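Local coordinates for protein chorismatase (Streptomyces hygroscopicus, PDB 4BPS) that hydrolyses chorismate to pyruvate and a dihydroxycyclohexadiene carboxylate, a step in the biosynthesis of the immunosuppressants FK506 and FK520, at residues L134-N139 and R239-A244; A174-A179 and P223-R228; I202-P207 and A227-L232. All coordinates share one frame; numbering follows the deposited sequence.

Interaction 1. Residues L134-N139 and R239-A244; sequences LARTWN and RLFISA. With 3EB (3-(2-carboxyethyl)benzoic acid), chain B.
Arg136 and Phe241 mark where the two strands come nearest, with their CA atoms 7.1 Å apart. The axes of 134-139 and 239-244 pass at 8.2 Å, and their N-to-C directions differ by 33°. The two belong to different sheets, so side chains rather than paired backbones span the interval. Arg136 does most of this work. Its chain is bent at chi2 (-63°), which turns CD aside, and CG of Arg136 packs 3.7 Å from CB of Phe241. Beyond the bend Arg136 NH1 donates to Ile242 O at 2.9 Å, a bent bond with an N-H...O angle of 131°. Arg136 NE binds a water at 2.9 Å, and that water donates in turn to Ile242 O, so the carbonyl is gripped both directly and through solvent. The guanidinium is steadied from its own strand as well, since Arg136 NH2 reaches Thr137 O at 2.8 Å with the oxygen in the guanidinium plane, and NH2 also meets Thr180 OG1. NE1 of Trp138, itself bonded to Glu340, lies above one guanidinium face. An alanine in place of Arg136 would probably leave Ile242 O without its direct donor, set the bridging water adrift and open a gap between the sheets. Ala135 and Arg136 both face Leu194 of strand 189-196, forming a classic beta bulge in the six-stranded sheet of this YjgF-fold enzyme. Just there Ala135 O lies 3.8 Å from CD2 of Phe241 and, although buried, has no polar partner in the model, while the Ala135 methyl lies near CE2 of the ring. Farther along, both strands reach the ligand pocket: Ala244 O comes within 3.4 Å of CAF of the bound 3-(2-carboxyethyl)benzoic acid, and ND2 of Asn139, bonded to Thr180 O, lies near its benzoate oxygen OAD.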
loop_
_atom_site.group_PDB
_atom_site.type_symbol
_atom_site.label_atom_id
_atom_site.label_comp_id
_atom_site.label_asym_id
_atom_site.label_seq_id
_atom_site.Cartn_x
_atom_site.Cartn_y
_atom_site.Cartn_z
ATOM N N LEU A 134 -11.149 5.978 4.105
ATOM C CA LEU A 134 -9.865 5.313 3.932
ATOM C C LEU A 134 -9.036 6.042 2.874
ATOM O O LEU A 134 -9.560 6.456 1.844
ATOM C CB LEU A 134 -10.047 3.854 3.510
ATOM C CG LEU A 134 -10.529 2.920 4.604
ATOM C CD1 LEU A 134 -10.951 1.593 3.969
ATOM C CD2 LEU A 134 -9.412 2.659 5.620
ATOM N N ALA A 135 -7.746 6.180 3.156
ATOM C CA ALA A 135 -6.827 6.952 2.328
ATOM C C ALA A 135 -5.774 6.113 1.619
ATOM O O ALA A 135 -5.251 6.534 0.589
ATOM C CB ALA A 135 -6.105 7.994 3.180
ATOM N N ARG A 136 -5.415 4.971 2.203
ATOM C CA ARG A 136 -4.354 4.145 1.647
ATOM C C ARG A 136 -4.417 2.808 2.356
ATOM O O ARG A 136 -4.589 2.791 3.585
ATOM C CB ARG A 136 -2.975 4.787 1.867
ATOM C CG ARG A 136 -2.050 4.756 0.687
ATOM C CD ARG A 136 -1.639 3.355 0.228
ATOM N NE ARG A 136 -0.606 3.399 -0.811
ATOM C CZ ARG A 136 -0.116 2.297 -1.355
ATOM N NH1 ARG A 136 0.838 2.370 -2.270
ATOM N NH2 ARG A 136 -0.599 1.128 -0.990
ATOM N N THR A 137 -4.293 1.698 1.641
ATOM C CA THR A 137 -4.180 0.398 2.262
ATOM C C THR A 137 -2.976 -0.339 1.690
ATOM O O THR A 137 -2.574 -0.111 0.546
ATOM C CB THR A 137 -5.446 -0.475 2.037
ATOM O OG1 THR A 137 -5.612 -0.737 0.640
ATOM C CG2 THR A 137 -6.684 0.179 2.613
ATOM N N TRP A 138 -2.424 -1.255 2.494
ATOM C CA TRP A 138 -1.377 -2.157 2.017
ATOM C C TRP A 138 -1.713 -3.555 2.512
ATOM O O TRP A 138 -2.154 -3.729 3.651
ATOM C CB TRP A 138 -0.010 -1.796 2.570
ATOM C CG TRP A 138 0.601 -0.493 2.123
ATOM C CD1 TRP A 138 1.580 -0.339 1.186
ATOM C CD2 TRP A 138 0.322 0.834 2.647
ATOM N NE1 TRP A 138 1.941 0.990 1.101
ATOM C CE2 TRP A 138 1.180 1.729 1.969
ATOM C CE3 TRP A 138 -0.546 1.341 3.621
ATOM C CZ2 TRP A 138 1.203 3.106 2.239
ATOM C CZ3 TRP A 138 -0.525 2.705 3.885
ATOM C CH2 TRP A 138 0.352 3.570 3.201
ATOM N N ASN A 139 -1.438 -4.537 1.665
ATOM C CA ASN A 139 -1.644 -5.951 1.978
ATOM C C ASN A 139 -0.364 -6.696 1.631
ATOM O O ASN A 139 0.028 -6.763 0.463
ATOM C CB ASN A 139 -2.808 -6.536 1.161
ATOM C CG ASN A 139 -4.060 -5.691 1.257
ATOM O OD1 ASN A 139 -4.804 -5.801 2.222
ATOM N ND2 ASN A 139 -4.285 -4.819 0.259
ATOM N N ARG A 239 -1.798 15.327 0.086
ATOM C CA ARG A 239 -0.835 14.326 -0.357
ATOM C C ARG A 239 -1.421 13.528 -1.498
ATOM O O ARG A 239 -2.639 13.311 -1.567
ATOM C CB ARG A 239 -0.560 13.308 0.764
ATOM C CG ARG A 239 -0.299 13.916 2.128
ATOM C CD ARG A 239 0.989 14.718 2.176
ATOM N NE ARG A 239 1.291 15.039 3.573
ATOM C CZ ARG A 239 2.020 16.070 3.974
ATOM N NH1 ARG A 239 2.583 16.908 3.122
ATOM N NH2 ARG A 239 2.201 16.253 5.271
ATOM N N LEU A 240 -0.553 13.046 -2.374
ATOM C CA LEU A 240 -0.969 12.130 -3.432
ATOM C C LEU A 240 -0.313 10.773 -3.197
ATOM O O LEU A 240 0.890 10.629 -3.346
ATOM C CB LEU A 240 -0.563 12.709 -4.781
ATOM C CG LEU A 240 -1.013 11.936 -6.023
ATOM C CD1 LEU A 240 -2.524 11.773 -6.080
ATOM C CD2 LEU A 240 -0.509 12.715 -7.248
ATOM N N PHE A 241 -1.109 9.786 -2.792
ATOM C CA PHE A 241 -0.610 8.432 -2.562
ATOM C C PHE A 241 -0.824 7.605 -3.826
ATOM O O PHE A 241 -1.959 7.521 -4.320
ATOM C CB PHE A 241 -1.383 7.779 -1.416
ATOM C CG PHE A 241 -1.268 8.524 -0.110
ATOM C CD1 PHE A 241 -0.034 8.732 0.481
ATOM C CD2 PHE A 241 -2.386 9.036 0.524
ATOM C CE1 PHE A 241 0.079 9.428 1.693
ATOM C CE2 PHE A 241 -2.288 9.729 1.737
ATOM C CZ PHE A 241 -1.060 9.901 2.329
ATOM N N ILE A 242 0.247 7.008 -4.359
ATOM C CA ILE A 242 0.157 6.236 -5.589
ATOM C C ILE A 242 0.180 4.752 -5.218
ATOM O O ILE A 242 1.039 4.311 -4.448
ATOM C CB ILE A 242 1.302 6.575 -6.545
ATOM C CG1 ILE A 242 1.418 8.096 -6.771
ATOM C CG2 ILE A 242 1.092 5.837 -7.875
ATOM C CD1 ILE A 242 2.792 8.529 -7.195
ATOM N N SER A 243 -0.758 3.992 -5.766
ATOM C CA SER A 243 -0.804 2.542 -5.543
ATOM C C SER A 243 0.460 1.867 -6.030
ATOM O O SER A 243 1.189 2.419 -6.865
ATOM C CB SER A 243 -1.986 1.960 -6.301
ATOM O OG SER A 243 -3.173 2.420 -5.694
ATOM N N ALA A 244 0.690 0.641 -5.553
ATOM C CA ALA A 244 1.639 -0.226 -6.244
ATOM C C ALA A 244 1.183 -0.317 -7.698
ATOM O O ALA A 244 0.006 -0.593 -7.972
ATOM C CB ALA A 244 1.661 -1.585 -5.601
HETATM C C 3EB B . -2.729 -4.629 -10.730
HETATM O O 3EB B . -3.761 -5.307 -10.683
HETATM C CA 3EB B . -1.427 -5.118 -10.162
HETATM O OAB 3EB B . -4.840 -6.369 -4.770
HETATM O OAD 3EB B . -4.476 -4.604 -3.476
HETATM C CAE 3EB B . -1.728 -3.567 -7.557
HETATM C CAF 3EB B . -2.151 -2.798 -6.479
HETATM C CAG 3EB B . -2.099 -4.908 -7.659
HETATM C CAH 3EB B . -2.937 -3.356 -5.485
HETATM C CAL 3EB B . -4.262 -5.286 -4.549
HETATM C CAM 3EB B . -2.908 -5.448 -6.659
HETATM C CAN 3EB B . -3.348 -4.681 -5.580
HETATM O OXT 3EB B . -2.683 -3.483 -11.322
HETATM C C2 3EB B . -1.610 -5.800 -8.790
HETATM O O HOH W 1 1.327 5.427 -1.442
#

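Interaction 2. Residues A174-A179 and P223-R228; sequences ATMPAA and PPVFAR. With 3EB (3-(2-carboxyethyl)benzoic acid), chain B.
Ala179 and Phe226 press together tightly, CB to CB at 3.4 Å. Phe226 holds CG in the crowded position between its backbone N and carbonyl carbon (chi1 58°), and its ring lies face-on against the benzoate ring of the ligand. The two rings are nearly parallel in an offset stack, with ligand CAH over the centre of the Phe226 ring and Phe226 CE1 3.3 Å from ligand CAN. CE2 of the same phenylalanine sits above one face of the Arg228 guanidinium. Farther from the pocket, CG2 of Val225 touches CG of Met176, a selenomethionine, at 3.8 Å; bends at chi2 and chi3 then turn that side chain elsewhere. The backbones meet almost at right angles. Ala227 N donates to Pro177 O at 3.1 Å, approaching from above the carbonyl plane, and Ala178 CA makes a CA-H...O contact of 3.6 Å with Ala227 O. Arg228 NH1 donates to ligand OXT at 2.8 Å, in the guanidinium plane. The pocket wall thus joins a flat apolar surface to a charged donor, consistent with a site that cradles the chorismate ring while Arg228, an established substrate-binding residue, grips a carboxylate.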
loop_
_atom_site.group_PDB
_atom_site.type_symbol
_atom_site.label_atom_id
_atom_site.label_comp_id
_atom_site.label_asym_id
_atom_site.label_seq_id
_atom_site.Cartn_x
_atom_site.Cartn_y
_atom_site.Cartn_z
ATOM N N ALA A 174 -15.966 1.843 -5.174
ATOM C CA ALA A 174 -15.327 3.057 -5.677
ATOM C C ALA A 174 -14.692 3.888 -4.552
ATOM O O ALA A 174 -13.869 4.770 -4.832
ATOM C CB ALA A 174 -16.332 3.893 -6.469
ATOM N N THR A 175 -15.056 3.615 -3.298
ATOM C CA THR A 175 -14.465 4.348 -2.165
ATOM C C THR A 175 -13.154 3.745 -1.684
ATOM O O THR A 175 -12.496 4.349 -0.848
ATOM C CB THR A 175 -15.425 4.482 -0.972
ATOM O OG1 THR A 175 -15.672 3.196 -0.384
ATOM C CG2 THR A 175 -16.731 5.173 -1.392
HETATM N N MSE A 176 -12.746 2.586 -2.207
HETATM C CA MSE A 176 -11.476 2.032 -1.765
HETATM C C MSE A 176 -10.335 2.838 -2.364
HETATM O O MSE A 176 -10.296 3.093 -3.566
HETATM C CB MSE A 176 -11.326 0.557 -2.120
HETATM C CG MSE A 176 -12.377 -0.373 -1.473
HETATM SE SE MSE A 176 -12.498 -0.244 0.473
HETATM C CE MSE A 176 -10.817 -1.031 0.893
ATOM N N PRO A 177 -9.354 3.203 -1.533
ATOM C CA PRO A 177 -8.302 4.119 -1.991
ATOM C C PRO A 177 -7.134 3.365 -2.622
ATOM O O PRO A 177 -7.221 2.172 -2.949
ATOM C CB PRO A 177 -7.856 4.807 -0.694
ATOM C CG PRO A 177 -8.030 3.708 0.325
ATOM C CD PRO A 177 -9.333 3.043 -0.069
ATOM N N ALA A 178 -6.022 4.071 -2.789
ATOM C CA ALA A 178 -4.788 3.493 -3.262
ATOM C C ALA A 178 -4.438 2.260 -2.419
ATOM O O ALA A 178 -4.687 2.230 -1.197
ATOM C CB ALA A 178 -3.676 4.531 -3.159
ATOM N N ALA A 179 -3.839 1.273 -3.080
ATOM C CA ALA A 179 -3.533 0.004 -2.431
ATOM C C ALA A 179 -2.254 -0.619 -2.951
ATOM O O ALA A 179 -1.726 -0.243 -4.013
ATOM C CB ALA A 179 -4.705 -0.993 -2.629
ATOM N N PRO A 223 -12.919 -10.059 -8.203
ATOM C CA PRO A 223 -11.864 -9.144 -8.660
ATOM C C PRO A 223 -11.205 -8.421 -7.504
ATOM O O PRO A 223 -11.774 -8.280 -6.405
ATOM C CB PRO A 223 -12.621 -8.144 -9.544
ATOM C CG PRO A 223 -13.985 -8.158 -9.009
ATOM C CD PRO A 223 -14.256 -9.577 -8.568
ATOM N N PRO A 224 -9.988 -7.935 -7.748
ATOM C CA PRO A 224 -9.398 -6.973 -6.814
ATOM C C PRO A 224 -10.222 -5.704 -6.765
ATOM O O PRO A 224 -11.077 -5.477 -7.632
ATOM C CB PRO A 224 -7.996 -6.705 -7.387
ATOM C CG PRO A 224 -7.926 -7.406 -8.677
ATOM C CD PRO A 224 -9.219 -8.066 -8.990
ATOM N N VAL A 225 -9.991 -4.882 -5.741
ATOM C CA VAL A 225 -10.650 -3.584 -5.645
ATOM C C VAL A 225 -9.680 -2.613 -5.022
ATOM O O VAL A 225 -9.097 -2.908 -3.982
ATOM C CB VAL A 225 -11.970 -3.677 -4.847
ATOM C CG1 VAL A 225 -11.765 -4.292 -3.441
ATOM C CG2 VAL A 225 -12.642 -2.329 -4.737
ATOM N N PHE A 226 -9.477 -1.486 -5.697
ATOM C CA PHE A 226 -8.564 -0.422 -5.251
ATOM C C PHE A 226 -8.521 0.680 -6.299
ATOM O O PHE A 226 -8.708 0.414 -7.494
ATOM C CB PHE A 226 -7.122 -0.918 -4.953
ATOM C CG PHE A 226 -6.430 -1.586 -6.113
ATOM C CD1 PHE A 226 -6.535 -2.959 -6.329
ATOM C CD2 PHE A 226 -5.645 -0.849 -6.982
ATOM C CE1 PHE A 226 -5.892 -3.565 -7.379
ATOM C CE2 PHE A 226 -4.998 -1.451 -8.042
ATOM C CZ PHE A 226 -5.135 -2.805 -8.253
ATOM N N ALA A 227 -8.196 1.889 -5.850
ATOM C CA ALA A 227 -7.966 3.015 -6.749
ATOM C C ALA A 227 -6.515 3.018 -7.205
ATOM O O ALA A 227 -5.663 2.416 -6.557
ATOM C CB ALA A 227 -8.272 4.316 -6.037
ATOM N N ARG A 228 -6.206 3.739 -8.284
ATOM C CA ARG A 228 -4.823 3.782 -8.790
ATOM C C ARG A 228 -3.966 4.841 -8.054
ATOM O O ARG A 228 -2.725 4.744 -8.029
ATOM C CB ARG A 228 -4.808 3.981 -10.316
ATOM C CG ARG A 228 -5.580 2.891 -11.040
ATOM C CD ARG A 228 -4.928 1.534 -10.877
ATOM N NE ARG A 228 -5.807 0.475 -11.364
ATOM C CZ ARG A 228 -5.393 -0.771 -11.578
ATOM N NH1 ARG A 228 -4.130 -1.110 -11.363
ATOM N NH2 ARG A 228 -6.259 -1.677 -12.022
HETATM C C 3EB B . -2.729 -4.629 -10.730
HETATM O O 3EB B . -3.761 -5.307 -10.683
HETATM C CA 3EB B . -1.427 -5.118 -10.162
HETATM O OAB 3EB B . -4.840 -6.369 -4.770
HETATM O OAD 3EB B . -4.476 -4.604 -3.476
HETATM C CAE 3EB B . -1.728 -3.567 -7.557
HETATM C CAF 3EB B . -2.151 -2.798 -6.479
HETATM C CAG 3EB B . -2.099 -4.908 -7.659
HETATM C CAH 3EB B . -2.937 -3.356 -5.485
HETATM C CAL 3EB B . -4.262 -5.286 -4.549
HETATM C CAM 3EB B . -2.908 -5.448 -6.659
HETATM C CAN 3EB B . -3.348 -4.681 -5.580
HETATM O OXT 3EB B . -2.683 -3.483 -11.322
HETATM C C2 3EB B . -1.610 -5.800 -8.790
#

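Interaction 3. Residues I202-P207 and A227-L232; sequences INIENP and ARATWL. With 3EB (3-(2-carboxyethyl)benzoic acid), chain B.
Ile204 rests its CD1 against CB of Trp231 at 4.2 Å, and its CB against that of Ala229 at 4.1 Å. With Ile202 beside Trp231, these residues form the apolar face of an antiparallel pair. With CG anti to the backbone N (chi1 175°), the Trp231 indole leads away from 202-207, and its NE1 is bonded to Gly233 O. Ile202-Trp231 and Ile204-Ala229 are hydrogen-bonded pairs. Between them Asn203 and Thr230 form a non-hydrogen-bonded pair on the other face, side by side, with Thr230 OG1 donating to Asn203 OD1 at 2.9 Å; that hydroxyl also accepts from Ala178 N. Where 227-232 enters its strand, Arg228 and Ala229 both face Ile204 in a classic beta bulge, and Ile204 O accepts from Arg228 N at 2.9 Å and from Ala229 N at 3.1 Å. Here the polar edge begins. Glu205 folds back at chi2, and a water joins Glu205 OE1 (2.7 Å) to Arg228 NE (2.9 Å) in place of a direct salt bridge; OE1 is held by Thr211 too. This second shell probably steadies the substrate-binding guanidinium. Helix 276-281 packs on Ile204 and helix 259-274 on Ala229, Pro177 lies over Asn203 and Thr230, and strand 239-249 flanks 229-232 in the sheet.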
loop_
_atom_site.group_PDB
_atom_site.type_symbol
_atom_site.label_atom_id
_atom_site.label_comp_id
_atom_site.label_asym_id
_atom_site.label_seq_id
_atom_site.Cartn_x
_atom_site.Cartn_y
_atom_site.Cartn_z
ATOM N N ILE A 202 -9.954 11.922 -2.613
ATOM C CA ILE A 202 -10.336 11.751 -4.020
ATOM C C ILE A 202 -9.608 10.543 -4.582
ATOM O O ILE A 202 -8.384 10.521 -4.661
ATOM C CB ILE A 202 -9.993 13.007 -4.847
ATOM C CG1 ILE A 202 -10.753 14.238 -4.333
ATOM C CG2 ILE A 202 -10.323 12.761 -6.329
ATOM C CD1 ILE A 202 -10.216 15.564 -4.882
ATOM N N ASN A 203 -10.361 9.521 -4.961
ATOM C CA ASN A 203 -9.762 8.332 -5.569
ATOM C C ASN A 203 -9.606 8.571 -7.062
ATOM O O ASN A 203 -10.500 9.115 -7.723
ATOM C CB ASN A 203 -10.601 7.107 -5.246
ATOM C CG ASN A 203 -10.522 6.746 -3.781
ATOM O OD1 ASN A 203 -9.495 6.945 -3.143
ATOM N ND2 ASN A 203 -11.613 6.228 -3.237
ATOM N N ILE A 204 -8.459 8.154 -7.583
ATOM C CA ILE A 204 -8.033 8.484 -8.929
ATOM C C ILE A 204 -7.784 7.214 -9.720
ATOM O O ILE A 204 -7.099 6.290 -9.248
ATOM C CB ILE A 204 -6.739 9.351 -8.864
ATOM C CG1 ILE A 204 -7.043 10.649 -8.092
ATOM C CG2 ILE A 204 -6.222 9.658 -10.257
ATOM C CD1 ILE A 204 -5.805 11.310 -7.472
ATOM N N GLU A 205 -8.326 7.190 -10.938
ATOM C CA GLU A 205 -8.086 6.093 -11.881
ATOM C C GLU A 205 -7.027 6.491 -12.916
ATOM O O GLU A 205 -6.636 7.663 -13.007
ATOM C CB GLU A 205 -9.387 5.666 -12.575
ATOM C CG GLU A 205 -10.400 5.080 -11.604
ATOM C CD GLU A 205 -9.882 3.828 -10.907
ATOM O OE1 GLU A 205 -9.654 2.788 -11.582
ATOM O OE2 GLU A 205 -9.664 3.887 -9.673
ATOM N N ASN A 206 -6.577 5.508 -13.695
ATOM C CA ASN A 206 -5.552 5.682 -14.745
ATOM C C ASN A 206 -6.244 5.468 -16.073
ATOM O O ASN A 206 -6.780 4.405 -16.290
ATOM C CB ASN A 206 -4.472 4.585 -14.562
ATOM C CG ASN A 206 -3.394 4.527 -15.679
ATOM O OD1 ASN A 206 -3.606 4.888 -16.839
ATOM N ND2 ASN A 206 -2.213 4.030 -15.292
ATOM N N PRO A 207 -6.222 6.444 -16.994
ATOM C CA PRO A 207 -7.010 6.320 -18.238
ATOM C C PRO A 207 -6.742 5.166 -19.217
ATOM O O PRO A 207 -7.537 4.913 -20.137
ATOM C CB PRO A 207 -6.670 7.626 -18.977
ATOM C CG PRO A 207 -6.167 8.529 -18.043
ATOM C CD PRO A 207 -5.606 7.776 -16.873
ATOM N N ALA A 227 -8.196 1.889 -5.850
ATOM C CA ALA A 227 -7.966 3.015 -6.749
ATOM C C ALA A 227 -6.515 3.018 -7.205
ATOM O O ALA A 227 -5.663 2.416 -6.557
ATOM C CB ALA A 227 -8.272 4.316 -6.037
ATOM N N ARG A 228 -6.206 3.739 -8.284
ATOM C CA ARG A 228 -4.823 3.782 -8.790
ATOM C C ARG A 228 -3.966 4.841 -8.054
ATOM O O ARG A 228 -2.725 4.744 -8.029
ATOM C CB ARG A 228 -4.808 3.981 -10.316
ATOM C CG ARG A 228 -5.580 2.891 -11.040
ATOM C CD ARG A 228 -4.928 1.534 -10.877
ATOM N NE ARG A 228 -5.807 0.475 -11.364
ATOM C CZ ARG A 228 -5.393 -0.771 -11.578
ATOM N NH1 ARG A 228 -4.130 -1.110 -11.363
ATOM N NH2 ARG A 228 -6.259 -1.677 -12.022
ATOM N N ALA A 229 -4.615 5.822 -7.427
ATOM C CA ALA A 229 -3.957 6.803 -6.530
ATOM C C ALA A 229 -5.073 7.442 -5.700
ATOM O O ALA A 229 -6.264 7.295 -6.045
ATOM C CB ALA A 229 -3.209 7.853 -7.338
ATOM N N THR A 230 -4.703 8.141 -4.626
ATOM C CA THR A 230 -5.659 8.874 -3.825
ATOM C C THR A 230 -5.048 10.210 -3.446
ATOM O O THR A 230 -3.906 10.257 -2.965
ATOM C CB THR A 230 -6.008 8.101 -2.528
ATOM O OG1 THR A 230 -6.639 6.861 -2.899
ATOM C CG2 THR A 230 -6.933 8.896 -1.610
ATOM N N TRP A 231 -5.801 11.286 -3.667
ATOM C CA TRP A 231 -5.453 12.607 -3.148
ATOM C C TRP A 231 -6.131 12.770 -1.790
ATOM O O TRP A 231 -7.353 12.601 -1.685
ATOM C CB TRP A 231 -5.924 13.728 -4.098
ATOM C CG TRP A 231 -5.661 15.060 -3.458
ATOM C CD1 TRP A 231 -6.485 15.750 -2.596
ATOM C CD2 TRP A 231 -4.441 15.806 -3.508
ATOM N NE1 TRP A 231 -5.851 16.899 -2.139
ATOM C CE2 TRP A 231 -4.595 16.952 -2.684
ATOM C CE3 TRP A 231 -3.234 15.623 -4.181
ATOM C CZ2 TRP A 231 -3.584 17.896 -2.532
ATOM C CZ3 TRP A 231 -2.231 16.557 -4.013
ATOM C CH2 TRP A 231 -2.418 17.677 -3.211
ATOM N N LEU A 232 -5.353 13.138 -0.778
ATOM C CA LEU A 232 -5.881 13.281 0.581
ATOM C C LEU A 232 -5.545 14.652 1.124
ATOM O O LEU A 232 -4.366 15.019 1.197
ATOM C CB LEU A 232 -5.294 12.232 1.535
ATOM C CG LEU A 232 -6.000 12.106 2.894
ATOM C CD1 LEU A 232 -7.340 11.427 2.731
ATOM C CD2 LEU A 232 -5.113 11.379 3.906
HETATM C C 3EB B . -2.729 -4.629 -10.730
HETATM O O 3EB B . -3.761 -5.307 -10.683
HETATM C CA 3EB B . -1.427 -5.118 -10.162
HETATM O OAB 3EB B . -4.840 -6.369 -4.770
HETATM O OAD 3EB B . -4.476 -4.604 -3.476
HETATM C CAE 3EB B . -1.728 -3.567 -7.557
HETATM C CAF 3EB B . -2.151 -2.798 -6.479
HETATM C CAG 3EB B . -2.099 -4.908 -7.659
HETATM C CAH 3EB B . -2.937 -3.356 -5.485
HETATM C CAL 3EB B . -4.262 -5.286 -4.549
HETATM C CAM 3EB B . -2.908 -5.448 -6.659
HETATM C CAN 3EB B . -3.348 -4.681 -5.580
HETATM O OXT 3EB B . -2.683 -3.483 -11.322
HETATM C C2 3EB B . -1.610 -5.800 -8.790
HETATM O O HOH W 2 -8.482 0.689 -10.258
#

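Overall arrangement
The three contacts cluster around one pocket, their centres 8 to 9 Å apart, and each touches the bound ligand. Along the chain, interactions 2 and 3 are nested inside the loop closed by interaction 1, and both end on the run through Ala227 and Arg228. Strands 133-142 and 178-184 are neighbours in the six-stranded sheet, whereas 201-204, 229-232 and 239-249 are successive neighbours in a second, mixed sheet. Ser243 of interaction 1 ties them together through its hydroxyl, which meets Ala227 O and Ala179 N. The site therefore lies at the seam between two sheets of this monomer, and draws substrate-binding Arg228 from the segment common to interactions 2 and 3.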